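Local atomic coordinates of periplasmic binding protein (Veillonella parvula, PDB entry 4LJS), a protein that probably captures a chelated nutrient such as a siderophore, haem or cobalamin outside the membrane and delivers it to an ABC transporter. Residues Trp51-Glu56 and Tyr155-Asp160; Pro74-Lys77 and Tyr83-Ala86; Leu198-Glu201 and His206-Leu209; Asp226-Glu231 and Gln243-Ile248; Ile305-His308 and Leu314-Glu317. One frame throughout, in Å; residues are numbered along the deposited sequence.

In the fold
The five contacts divide between the two lobes expected of a periplasmic binding protein. Contacts 1 and 2 belong to the first, built on the parallel sheet holding strand 47-50; their centres are about 16 Å apart, and they meet where Glu56 OE1 lies 3.6 Å from Tyr83 CD2. Contacts 3 and 4, with centres about 10 Å apart, share the mixed sheet round strand 196-203 and are probably joined by a backbone bond from Leu198 N to Val247 O (3.0 Å). Contacts 1 and 3, one per lobe, have centres about 26 Å apart and do not touch. Contact 5 touches contact 3 through Val306 and Phe199. A phosphate ion, probably from the crystallisation liquor, lies about 6 Å from the Tyr315 side chain.

Contact 1 of 5, residues Trp51-Glu56 and Tyr155-Asp160; sequences WQNSIE and YKYIRD
Asn53 and Tyr157 mark the nearest backbone approach, yet their CA atoms are still 9.4 Å apart, so the first turn of helix 52-60 and the middle of helix 151-164 meet through one long side chain. Tyr157 reaches straight across because chi1 (178°) turns CG away from the backbone N, and it sets its hydroxyl against Asn53 and Ser54. OH of Tyr157 lies 3.3 Å from CA of Ser54. The side chains of Asn53 and Tyr157 cross at about a right angle, yet the amide and ring planes are only 5° apart. ND2 of Asn53 comes within 3.3 Å of Tyr157 OH, but the angle is too poor for a hydrogen bond. The true polar link is a bridging water: it donates to Ser54 OG at 2.6 Å and is hydrogen-bonded to Tyr157 OH at 2.7 Å. Ser54 OG is also bonded to Met50 O at the end of strand 47-50, while Asn53 OD1 takes the indole N-H of Trp114 and a weak bond from Ser54 N. The two helices follow strands 47-50 and 135-138 of the same parallel sheet, in a Rossmann-like lobe. With no direct hydrogen bond across it, the contact depends on van der Waals touch and on a single water, which supplies a buried phenol and a buried serine with a shared polar partner.

Contact 2 of 5, residues Pro74-Lys77 and Tyr83-Ala86; sequences PDRK and YREA
Arg76 and Arg84 cross at about a right angle where a 3-10 turn, residues 76-77 in the loop after strand 67-71, meets the start of helix 84-89. Their guanidinium planes are inclined at 58°, which rules out a parallel stack: the Arg76 head instead meets the aliphatic part of Arg84, and the Arg84 head turns to backbone oxygens. Arg84 runs extended from CG to NE and passes its aliphatic portion across one face of the Arg76 guanidinium, with CD 3.9 Å from that plane and offset toward the rim. NH2 of Arg76 meets CB of Arg84 at 3.6 Å. Arg76 gets there by placing CG between its backbone N and carbonyl carbon (chi1 62°) and bending at chi3, which turns its head toward helix 84-89, where Asp88 OD2 forms a salt bridge with NH2. NE of Arg84 makes a weak bond to Arg76 O, 3.2 Å at 121°, and its NH2 another weak one to Lys77 O at 3.1 Å; both oxygens are met obliquely to the guanidinium plane. The stronger partner of NE is Val79 O, a little further along the same loop, so three carbonyls gather round one arginine. The like charges stay apart, Arg76 NH1 and Arg84 NE being 5.1 Å from each other. The contact lies at the surface, and the methylene CG of Arg84 also rests on the oxygen of Arg76, with CG to O at 3.4 Å.

Contact 3 of 5, residues Leu198-Glu201 and His206-Leu209; sequences LFIE and HFRL
Leu198 meets Leu209 methyl to methyl, CD1 to CD1 at 4.0 Å, the two side chains crossing at about a right angle in the antiparallel hairpin of strands 196-203 and 206-209. The carbonyl O of Phe199 touches Leu209 CD1, while the Phe199 ring stacks on Phe249 of strand 247-252. Ile200 forms a non-hydrogen-bonded pair with Leu209. Because its CG1 sits between the backbone N and the carbonyl carbon (chi1 49°), CD1 reaches over one face of Phe207, a CH-pi contact 4.1 Å from the ring centroid. Ile200 CA also makes a C-H...O contact with Arg208 O. Glu201 and Arg208 are the hydrogen-bonded pair, with N to O distances of 2.8 Å in both directions. Their side chains run alongside, pointing the same way, and Arg208 NH1 bridges to Glu201 OE1 at 3.2 Å, from above the carboxylate plane (61° out of it). Tyr210 OH also binds OE1, and Gln203 NE2 binds OE2. With an alanine here, Arg208 would probably lose this counter-charge, and Tyr210 and Gln203 the carboxylate they share. The charge of buried Glu201 is probably balanced by exposed Arg208, helped by these two neutral donors.

Contact 4 of 5, residues Asp226-Glu231 and Gln243-Ile248; sequences DVIDTE and QNPDVI
Ile228 carries the close packing here, wedged against Gln243 and Pro245. Its CD1 stands 3.7 Å from CB of Gln243 and 3.7 Å from CB of Pro245, the Ile228 and Pro245 side chains crossing at about a right angle. CG2 of Ile228, anti to the backbone N, lies along the glutamine instead, 3.7 Å from Gln243 CG. Gln243 bends at chi2 (-68°), bringing its OE1 back over the isoleucine, 3.7 Å from CG2. The other end is looser: Thr230 CG2 comes no nearer to Gln243 CG than 4.4 Å, and Thr230 OG1 bonds to Thr232. There the chain is shaped by an Asx turn, Asp229 OD1 accepting from Glu231 N at 2.9 Å. The contact belongs to a beta-alpha-beta crossover, strand 226-227 to helix 237-243 to strand 247-252, with strand 196-203 between the two strands and its Leu198 touching both Ile228 and Pro245. Cutting this isoleucine back to an alanine is likely to open a gap, stripping Pro245 and the Gln243 methylenes of their apolar partner. No hydrogen bond spans the two segments, which hold each other by dispersion and exclusion of water, the glutamine's aliphatic part serving as hydrophobic surface.

Contact 5 of 5, residues Ile305-His308 and Leu314-Glu317; sequences IVSH and LYPE
Tyr315 and His308 lie ring over ring in an offset stack, centroids 4.0 Å apart and planes inclined by only 10°. The side chains come in at about a right angle to each other, so the overlap centres on the root of the tyrosine: its CG stands 3.5 Å above the middle of the imidazole. The closest pair is His308 CE1 and Tyr315 CD1 at 3.3 Å. Tyr315 CB adds a CH-pi contact to the same face, 3.7 Å from the imidazole centroid and 14° off the ring normal. On the far face of the tyrosine ring sits CG of its own neighbour Leu314, so the ring is sandwiched.

The stack fastens the segment 314-317 back onto helix 299-310, the last helix of the chain, beside helix 168-188. The latter is probably the long helix that links the two lobes in cluster A (class III) binding proteins; Tyr315 OH is hydrogen-bonded to Thr185 OG1 on it.

Ser307 is the third contributor. Its backbone O lies 3.6 Å from Tyr315 CD2, approaching the ring obliquely. Its OG, set between its own backbone N and carbonyl carbon, takes a fairly straight bond from His308 ND1, 3.1 Å at 162°, within the imidazole plane; this fixes the rotation of the histidine and presents its face to the tyrosine. Ser307 OG is in turn bonded to Ile303 O, one turn back. At the other edge of the contact a water donates to His308 O at 2.8 Å and to Tyr315 O at 2.7 Å, bridging the two backbones.

Contact 1 of 5, residues Trp51-Glu56 and Tyr155-Asp160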
# COMPACT_ATOMS: atom_id res chain seq x y z
N TRP A 51 5.85 1.51 8.79
CA TRP A 51 5.72 1.29 7.35
C TRP A 51 4.83 2.31 6.64
O TRP A 51 3.97 2.95 7.26
CB TRP A 51 5.32 -0.16 7.01
CG TRP A 51 6.06 -1.15 7.86
CD1 TRP A 51 5.50 -2.09 8.69
CD2 TRP A 51 7.48 -1.26 8.02
NE1 TRP A 51 6.49 -2.80 9.32
CE2 TRP A 51 7.71 -2.31 8.93
CE3 TRP A 51 8.58 -0.59 7.47
CZ2 TRP A 51 9.00 -2.70 9.32
CZ3 TRP A 51 9.85 -0.98 7.85
CH2 TRP A 51 10.05 -2.02 8.76
N GLN A 52 5.06 2.45 5.33
CA GLN A 52 4.48 3.49 4.49
C GLN A 52 2.96 3.68 4.61
O GLN A 52 2.49 4.81 4.77
CB GLN A 52 4.86 3.26 3.02
CG GLN A 52 4.59 4.47 2.15
CD GLN A 52 5.77 4.81 1.27
OE1 GLN A 52 6.66 3.99 1.04
NE2 GLN A 52 5.79 6.05 0.77
N ASN A 53 2.20 2.60 4.51
CA ASN A 53 0.73 2.70 4.63
C ASN A 53 0.28 3.32 5.94
O ASN A 53 -0.65 4.13 5.94
CB ASN A 53 0.03 1.36 4.40
CG ASN A 53 0.38 0.31 5.47
OD1 ASN A 53 1.46 0.33 6.05
ND2 ASN A 53 -0.54 -0.62 5.70
N SER A 54 0.93 2.96 7.04
CA SER A 54 0.58 3.53 8.34
C SER A 54 0.83 5.04 8.34
O SER A 54 -0.03 5.83 8.72
CB SER A 54 1.39 2.88 9.46
OG SER A 54 1.40 1.47 9.35
N ILE A 55 2.01 5.42 7.86
CA ILE A 55 2.46 6.81 7.90
C ILE A 55 1.65 7.71 6.98
O ILE A 55 1.06 8.70 7.44
CB ILE A 55 3.95 6.92 7.55
CG1 ILE A 55 4.77 6.05 8.53
CG2 ILE A 55 4.41 8.37 7.60
CD1 ILE A 55 6.15 5.68 8.02
N GLU A 56 1.62 7.38 5.69
CA GLU A 56 0.95 8.23 4.71
C GLU A 56 -0.57 8.28 4.84
O GLU A 56 -1.18 9.29 4.49
CB GLU A 56 1.35 7.85 3.27
CG GLU A 56 2.71 8.39 2.86
CD GLU A 56 2.93 8.36 1.36
OE1 GLU A 56 2.69 9.39 0.69
OE2 GLU A 56 3.36 7.30 0.84
N TYR A 155 -9.58 -0.33 1.55
CA TYR A 155 -10.67 0.59 1.85
C TYR A 155 -11.05 0.57 3.33
O TYR A 155 -11.19 1.61 3.95
CB TYR A 155 -11.91 0.27 1.00
CG TYR A 155 -11.72 0.51 -0.48
CD1 TYR A 155 -10.80 1.45 -0.93
CD2 TYR A 155 -12.46 -0.19 -1.43
CE1 TYR A 155 -10.62 1.69 -2.28
CE2 TYR A 155 -12.28 0.04 -2.79
CZ TYR A 155 -11.35 0.98 -3.21
OH TYR A 155 -11.15 1.23 -4.55
N LYS A 156 -11.20 -0.63 3.89
CA LYS A 156 -11.59 -0.78 5.28
C LYS A 156 -10.49 -0.21 6.18
O LYS A 156 -10.77 0.42 7.20
CB LYS A 156 -11.83 -2.25 5.64
CG LYS A 156 -11.84 -2.51 7.15
CD LYS A 156 -12.21 -3.96 7.51
CE LYS A 156 -12.06 -4.23 9.01
NZ LYS A 156 -10.64 -4.28 9.47
N TYR A 157 -9.24 -0.43 5.77
CA TYR A 157 -8.08 0.06 6.49
C TYR A 157 -8.19 1.57 6.63
O TYR A 157 -8.08 2.12 7.73
CB TYR A 157 -6.82 -0.31 5.72
CG TYR A 157 -5.51 0.17 6.32
CD1 TYR A 157 -4.88 -0.55 7.33
CD2 TYR A 157 -4.89 1.32 5.84
CE1 TYR A 157 -3.67 -0.14 7.85
CE2 TYR A 157 -3.67 1.75 6.37
CZ TYR A 157 -3.07 1.01 7.38
OH TYR A 157 -1.86 1.41 7.92
N ILE A 158 -8.44 2.23 5.51
CA ILE A 158 -8.58 3.68 5.49
C ILE A 158 -9.76 4.12 6.35
O ILE A 158 -9.68 5.08 7.12
CB ILE A 158 -8.72 4.19 4.04
CG1 ILE A 158 -7.42 3.91 3.28
CG2 ILE A 158 -9.06 5.66 4.01
CD1 ILE A 158 -7.48 4.21 1.81
N ARG A 159 -10.86 3.38 6.24
CA ARG A 159 -12.08 3.68 6.97
C ARG A 159 -11.88 3.52 8.48
O ARG A 159 -12.36 4.35 9.27
CB ARG A 159 -13.20 2.78 6.46
CG ARG A 159 -14.57 3.10 6.99
CD ARG A 159 -15.63 2.27 6.26
NE ARG A 159 -15.96 2.82 4.94
CZ ARG A 159 -15.83 2.16 3.79
NH1 ARG A 159 -15.35 0.93 3.78
NH2 ARG A 159 -16.18 2.74 2.65
N ASP A 160 -11.17 2.47 8.89
CA ASP A 160 -10.88 2.24 10.31
C ASP A 160 -10.04 3.37 10.91
O ASP A 160 -10.33 3.87 11.98
CB ASP A 160 -10.13 0.92 10.50
CG ASP A 160 -11.03 -0.29 10.34
OD1 ASP A 160 -12.27 -0.14 10.45
OD2 ASP A 160 -10.50 -1.40 10.11
O HOH W 1 -0.30 -0.53 8.99

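Contact 2 of 5, residues Pro74-Lys77 and Tyr83-Ala86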
# COMPACT_ATOMS: atom_id res chain seq x y z
N PRO A 74 12.41 4.90 3.37
CA PRO A 74 13.83 5.19 3.17
C PRO A 74 14.14 6.66 2.90
O PRO A 74 15.26 7.08 3.17
CB PRO A 74 14.19 4.35 1.94
CG PRO A 74 13.12 3.33 1.83
CD PRO A 74 11.88 3.97 2.36
N ASP A 75 13.19 7.41 2.36
CA ASP A 75 13.44 8.80 2.01
C ASP A 75 12.13 9.55 1.73
O ASP A 75 11.14 8.94 1.33
CB ASP A 75 14.32 8.88 0.77
CG ASP A 75 14.70 10.30 0.42
OD1 ASP A 75 14.93 11.09 1.35
OD2 ASP A 75 14.74 10.62 -0.79
N ARG A 76 12.13 10.86 1.94
CA ARG A 76 10.95 11.69 1.69
C ARG A 76 10.45 11.64 0.24
O ARG A 76 9.27 11.84 -0.02
CB ARG A 76 11.23 13.15 2.11
CG ARG A 76 12.36 13.83 1.34
CD ARG A 76 12.75 15.16 1.96
NE ARG A 76 11.62 16.05 2.20
CZ ARG A 76 11.09 16.85 1.27
NH1 ARG A 76 11.57 16.86 0.03
NH2 ARG A 76 10.06 17.64 1.59
N LYS A 77 11.35 11.37 -0.71
CA LYS A 77 10.96 11.33 -2.13
C LYS A 77 9.98 10.20 -2.44
O LYS A 77 9.32 10.22 -3.48
CB LYS A 77 12.18 11.18 -3.03
CG LYS A 77 13.12 12.37 -3.06
CD LYS A 77 14.37 12.03 -3.85
CE LYS A 77 15.43 13.11 -3.73
NZ LYS A 77 16.73 12.65 -4.32
N TYR A 83 2.18 15.20 0.66
CA TYR A 83 2.31 14.70 2.03
C TYR A 83 3.72 14.88 2.59
O TYR A 83 3.98 14.55 3.75
CB TYR A 83 1.89 13.23 2.11
CG TYR A 83 0.45 12.98 1.69
CD1 TYR A 83 -0.52 13.96 1.86
CD2 TYR A 83 0.06 11.76 1.14
CE1 TYR A 83 -1.84 13.74 1.47
CE2 TYR A 83 -1.25 11.54 0.75
CZ TYR A 83 -2.20 12.53 0.92
OH TYR A 83 -3.50 12.31 0.55
N ARG A 84 4.63 15.39 1.77
CA ARG A 84 6.04 15.49 2.18
C ARG A 84 6.30 16.43 3.35
O ARG A 84 7.09 16.10 4.23
CB ARG A 84 6.94 15.86 1.01
CG ARG A 84 7.42 14.65 0.25
CD ARG A 84 8.01 15.06 -1.07
NE ARG A 84 7.97 13.97 -2.03
CZ ARG A 84 8.23 14.12 -3.32
NH1 ARG A 84 8.54 15.32 -3.79
NH2 ARG A 84 8.18 13.07 -4.13
N GLU A 85 5.65 17.59 3.34
CA GLU A 85 5.87 18.58 4.40
C GLU A 85 5.52 18.02 5.77
O GLU A 85 6.28 18.16 6.72
CB GLU A 85 5.08 19.86 4.13
CG GLU A 85 5.87 20.93 3.38
CD GLU A 85 5.26 22.32 3.52
OE1 GLU A 85 5.83 23.27 2.93
OE2 GLU A 85 4.23 22.47 4.21
N ALA A 86 4.36 17.37 5.86
CA ALA A 86 3.93 16.73 7.10
C ALA A 86 4.89 15.61 7.48
O ALA A 86 5.24 15.46 8.65
CB ALA A 86 2.51 16.19 6.95

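Contact 3 of 5, residues Leu198-Glu201 and His206-Leu209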
# COMPACT_ATOMS: atom_id res chain seq x y z
N LEU A 198 -0.08 -8.61 -17.45
CA LEU A 198 0.87 -9.39 -16.67
C LEU A 198 1.55 -8.52 -15.62
O LEU A 198 2.11 -7.48 -15.96
CB LEU A 198 1.92 -10.02 -17.57
CG LEU A 198 3.07 -10.72 -16.83
CD1 LEU A 198 2.57 -11.98 -16.13
CD2 LEU A 198 4.23 -11.03 -17.77
N PHE A 199 1.49 -8.95 -14.36
CA PHE A 199 2.18 -8.25 -13.28
C PHE A 199 3.35 -9.09 -12.80
O PHE A 199 3.16 -10.22 -12.32
CB PHE A 199 1.24 -7.98 -12.11
CG PHE A 199 0.06 -7.14 -12.46
CD1 PHE A 199 -1.07 -7.70 -13.05
CD2 PHE A 199 0.05 -5.78 -12.19
CE1 PHE A 199 -2.17 -6.92 -13.36
CE2 PHE A 199 -1.04 -4.99 -12.50
CZ PHE A 199 -2.16 -5.57 -13.09
N ILE A 200 4.55 -8.56 -12.93
CA ILE A 200 5.75 -9.26 -12.48
C ILE A 200 6.73 -8.32 -11.80
O ILE A 200 6.78 -7.13 -12.10
CB ILE A 200 6.47 -9.98 -13.64
CG1 ILE A 200 6.66 -9.03 -14.82
CG2 ILE A 200 5.70 -11.22 -14.06
CD1 ILE A 200 7.68 -9.50 -15.83
N GLU A 201 7.52 -8.88 -10.88
CA GLU A 201 8.65 -8.17 -10.30
C GLU A 201 9.91 -8.88 -10.74
O GLU A 201 9.98 -10.11 -10.72
CB GLU A 201 8.59 -8.13 -8.76
CG GLU A 201 9.83 -7.51 -8.12
CD GLU A 201 9.79 -7.44 -6.60
OE1 GLU A 201 8.89 -8.08 -5.99
OE2 GLU A 201 10.65 -6.75 -6.01
N HIS A 206 14.99 -13.52 -12.93
CA HIS A 206 13.71 -14.20 -12.79
C HIS A 206 12.51 -13.26 -12.71
O HIS A 206 12.64 -12.12 -12.25
CB HIS A 206 13.74 -15.15 -11.59
CG HIS A 206 14.73 -16.26 -11.74
ND1 HIS A 206 14.51 -17.35 -12.55
CD2 HIS A 206 15.95 -16.44 -11.18
CE1 HIS A 206 15.56 -18.16 -12.49
NE2 HIS A 206 16.45 -17.63 -11.67
N PHE A 207 11.36 -13.76 -13.15
CA PHE A 207 10.12 -12.99 -13.13
C PHE A 207 9.20 -13.46 -12.01
O PHE A 207 8.45 -14.42 -12.18
CB PHE A 207 9.37 -13.11 -14.46
CG PHE A 207 10.11 -12.51 -15.62
CD1 PHE A 207 11.09 -11.55 -15.42
CD2 PHE A 207 9.83 -12.92 -16.91
CE1 PHE A 207 11.77 -11.00 -16.49
CE2 PHE A 207 10.50 -12.37 -17.98
CZ PHE A 207 11.48 -11.41 -17.77
N ARG A 208 9.27 -12.78 -10.88
CA ARG A 208 8.39 -13.06 -9.75
C ARG A 208 6.96 -12.71 -10.17
O ARG A 208 6.70 -11.59 -10.59
CB ARG A 208 8.84 -12.23 -8.55
CG ARG A 208 8.04 -12.39 -7.28
CD ARG A 208 8.65 -11.55 -6.16
NE ARG A 208 9.89 -12.13 -5.62
CZ ARG A 208 10.68 -11.52 -4.73
NH1 ARG A 208 10.38 -10.31 -4.29
NH2 ARG A 208 11.77 -12.13 -4.29
N LEU A 209 6.05 -13.67 -10.08
CA LEU A 209 4.68 -13.49 -10.56
C LEU A 209 3.71 -12.98 -9.50
O LEU A 209 3.71 -13.46 -8.37
CB LEU A 209 4.15 -14.80 -11.14
CG LEU A 209 2.66 -14.85 -11.47
CD1 LEU A 209 2.30 -13.91 -12.62
CD2 LEU A 209 2.22 -16.27 -11.79

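Contact 4 of 5, residues Asp226-Glu231 and Gln243-Ile248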
# COMPACT_ATOMS: atom_id res chain seq x y z
N ASP A 226 -8.00 -8.91 -18.09
CA ASP A 226 -7.77 -10.34 -18.08
C ASP A 226 -6.38 -10.58 -17.49
O ASP A 226 -5.37 -10.51 -18.20
CB ASP A 226 -7.88 -10.91 -19.50
CG ASP A 226 -7.80 -12.42 -19.54
OD1 ASP A 226 -7.95 -13.06 -18.48
OD2 ASP A 226 -7.59 -12.97 -20.65
N VAL A 227 -6.33 -10.85 -16.19
CA VAL A 227 -5.06 -10.97 -15.48
C VAL A 227 -4.45 -12.36 -15.66
O VAL A 227 -5.09 -13.37 -15.36
CB VAL A 227 -5.21 -10.65 -13.97
CG1 VAL A 227 -3.88 -10.81 -13.25
CG2 VAL A 227 -5.71 -9.24 -13.78
N ILE A 228 -3.22 -12.40 -16.15
CA ILE A 228 -2.49 -13.65 -16.32
C ILE A 228 -2.04 -14.21 -14.97
O ILE A 228 -1.55 -13.48 -14.12
CB ILE A 228 -1.25 -13.44 -17.20
CG1 ILE A 228 -1.66 -12.98 -18.60
CG2 ILE A 228 -0.42 -14.72 -17.29
CD1 ILE A 228 -0.51 -12.62 -19.49
N ASP A 229 -2.23 -15.52 -14.78
CA ASP A 229 -1.81 -16.18 -13.55
C ASP A 229 -1.57 -17.67 -13.79
O ASP A 229 -2.52 -18.45 -13.88
CB ASP A 229 -2.85 -15.98 -12.45
CG ASP A 229 -2.38 -16.49 -11.09
OD1 ASP A 229 -1.20 -16.89 -10.97
OD2 ASP A 229 -3.18 -16.46 -10.14
N THR A 230 -0.31 -18.06 -13.87
CA THR A 230 0.05 -19.46 -14.09
C THR A 230 0.17 -20.22 -12.78
O THR A 230 0.57 -21.39 -12.77
CB THR A 230 1.37 -19.58 -14.87
OG1 THR A 230 2.40 -18.87 -14.18
CG2 THR A 230 1.21 -18.99 -16.28
N GLU A 231 -0.15 -19.55 -11.67
CA GLU A 231 -0.15 -20.18 -10.35
C GLU A 231 1.19 -20.81 -10.00
O GLU A 231 1.26 -21.97 -9.62
CB GLU A 231 -1.28 -21.20 -10.25
CG GLU A 231 -2.64 -20.63 -10.59
CD GLU A 231 -3.74 -21.66 -10.55
OE1 GLU A 231 -3.42 -22.87 -10.58
OE2 GLU A 231 -4.92 -21.27 -10.49
N GLN A 243 1.46 -16.82 -23.03
CA GLN A 243 0.35 -16.05 -22.49
C GLN A 243 0.14 -14.74 -23.26
O GLN A 243 -0.99 -14.32 -23.49
CB GLN A 243 0.54 -15.78 -21.00
CG GLN A 243 0.38 -17.02 -20.13
CD GLN A 243 -1.04 -17.54 -20.12
OE1 GLN A 243 -1.99 -16.78 -19.95
NE2 GLN A 243 -1.20 -18.85 -20.32
N ASN A 244 1.25 -14.12 -23.65
CA ASN A 244 1.23 -12.97 -24.56
C ASN A 244 0.40 -11.78 -24.07
O ASN A 244 -0.62 -11.44 -24.67
CB ASN A 244 0.76 -13.43 -25.95
CG ASN A 244 1.14 -12.45 -27.05
OD1 ASN A 244 2.11 -11.71 -26.93
ND2 ASN A 244 0.37 -12.46 -28.13
N PRO A 245 0.84 -11.13 -22.98
CA PRO A 245 0.08 -9.99 -22.46
C PRO A 245 0.11 -8.78 -23.39
O PRO A 245 1.12 -8.54 -24.06
CB PRO A 245 0.81 -9.65 -21.16
CG PRO A 245 2.21 -10.16 -21.37
CD PRO A 245 2.06 -11.39 -22.20
N ASP A 246 -0.99 -8.04 -23.43
CA ASP A 246 -1.06 -6.74 -24.10
C ASP A 246 -0.26 -5.67 -23.39
O ASP A 246 0.20 -4.71 -24.02
CB ASP A 246 -2.51 -6.27 -24.15
CG ASP A 246 -3.41 -7.23 -24.89
OD1 ASP A 246 -3.02 -7.67 -25.99
OD2 ASP A 246 -4.49 -7.54 -24.36
N VAL A 247 -0.12 -5.82 -22.07
CA VAL A 247 0.57 -4.84 -21.24
C VAL A 247 1.25 -5.53 -20.05
O VAL A 247 0.66 -6.39 -19.39
CB VAL A 247 -0.40 -3.72 -20.75
CG1 VAL A 247 -1.63 -4.32 -20.08
CG2 VAL A 247 0.31 -2.76 -19.81
N ILE A 248 2.51 -5.18 -19.80
CA ILE A 248 3.24 -5.72 -18.67
C ILE A 248 3.44 -4.65 -17.60
O ILE A 248 3.86 -3.54 -17.89
CB ILE A 248 4.63 -6.22 -19.09
CG1 ILE A 248 4.50 -7.40 -20.05
CG2 ILE A 248 5.45 -6.61 -17.86
CD1 ILE A 248 5.83 -7.87 -20.60

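Contact 5 of 5, residues Ile305-His308 and Leu314-Glu317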
# COMPACT_ATOMS: atom_id res chain seq x y z
N ILE A 305 -1.89 4.08 -12.33
CA ILE A 305 -0.92 3.44 -13.22
C ILE A 305 -1.55 2.27 -13.97
O ILE A 305 -1.38 2.14 -15.19
CB ILE A 305 0.33 2.98 -12.45
CG1 ILE A 305 1.08 4.20 -11.92
CG2 ILE A 305 1.22 2.11 -13.34
CD1 ILE A 305 2.29 3.88 -11.07
N VAL A 306 -2.29 1.43 -13.26
CA VAL A 306 -2.88 0.26 -13.89
C VAL A 306 -4.00 0.64 -14.87
O VAL A 306 -4.04 0.14 -16.00
CB VAL A 306 -3.35 -0.76 -12.85
CG1 VAL A 306 -4.03 -1.93 -13.53
CG2 VAL A 306 -2.14 -1.25 -12.04
N SER A 307 -4.90 1.54 -14.47
CA SER A 307 -5.98 1.95 -15.37
C SER A 307 -5.42 2.66 -16.60
O SER A 307 -5.89 2.43 -17.71
CB SER A 307 -6.99 2.84 -14.65
OG SER A 307 -6.43 4.12 -14.39
N HIS A 308 -4.41 3.50 -16.41
CA HIS A 308 -3.82 4.23 -17.52
C HIS A 308 -3.05 3.30 -18.46
O HIS A 308 -3.08 3.47 -19.67
CB HIS A 308 -2.93 5.38 -17.03
CG HIS A 308 -3.71 6.56 -16.51
ND1 HIS A 308 -4.82 6.42 -15.71
CD2 HIS A 308 -3.52 7.89 -16.68
CE1 HIS A 308 -5.29 7.62 -15.40
NE2 HIS A 308 -4.52 8.53 -15.99
N LEU A 314 -8.44 5.52 -23.36
CA LEU A 314 -9.26 6.28 -22.42
C LEU A 314 -8.41 7.34 -21.73
O LEU A 314 -8.90 8.43 -21.41
CB LEU A 314 -9.90 5.36 -21.39
CG LEU A 314 -10.85 6.03 -20.40
CD1 LEU A 314 -11.98 6.70 -21.15
CD2 LEU A 314 -11.40 5.01 -19.42
N TYR A 315 -7.14 7.02 -21.50
CA TYR A 315 -6.23 7.94 -20.82
C TYR A 315 -5.04 8.32 -21.71
O TYR A 315 -3.92 7.86 -21.47
CB TYR A 315 -5.75 7.32 -19.51
CG TYR A 315 -6.88 7.00 -18.57
CD1 TYR A 315 -7.52 8.01 -17.86
CD2 TYR A 315 -7.32 5.69 -18.40
CE1 TYR A 315 -8.56 7.73 -17.00
CE2 TYR A 315 -8.37 5.39 -17.53
CZ TYR A 315 -8.99 6.42 -16.84
OH TYR A 315 -10.02 6.17 -15.97
N PRO A 316 -5.28 9.16 -22.73
CA PRO A 316 -4.26 9.51 -23.73
C PRO A 316 -3.07 10.25 -23.14
O PRO A 316 -2.00 10.25 -23.74
CB PRO A 316 -5.02 10.42 -24.71
CG PRO A 316 -6.14 10.98 -23.91
CD PRO A 316 -6.55 9.88 -22.97
N GLU A 317 -3.26 10.85 -21.98
CA GLU A 317 -2.24 11.60 -21.29
C GLU A 317 -1.04 10.78 -20.85
O GLU A 317 -0.03 11.32 -20.52
CB GLU A 317 -2.88 12.21 -20.07
CG GLU A 317 -2.33 13.54 -19.65
CD GLU A 317 -3.26 14.69 -19.97
OE1 GLU A 317 -4.08 15.05 -19.10
OE2 GLU A 317 -3.17 15.24 -21.09
O HOH W 2 -2.24 5.89 -20.71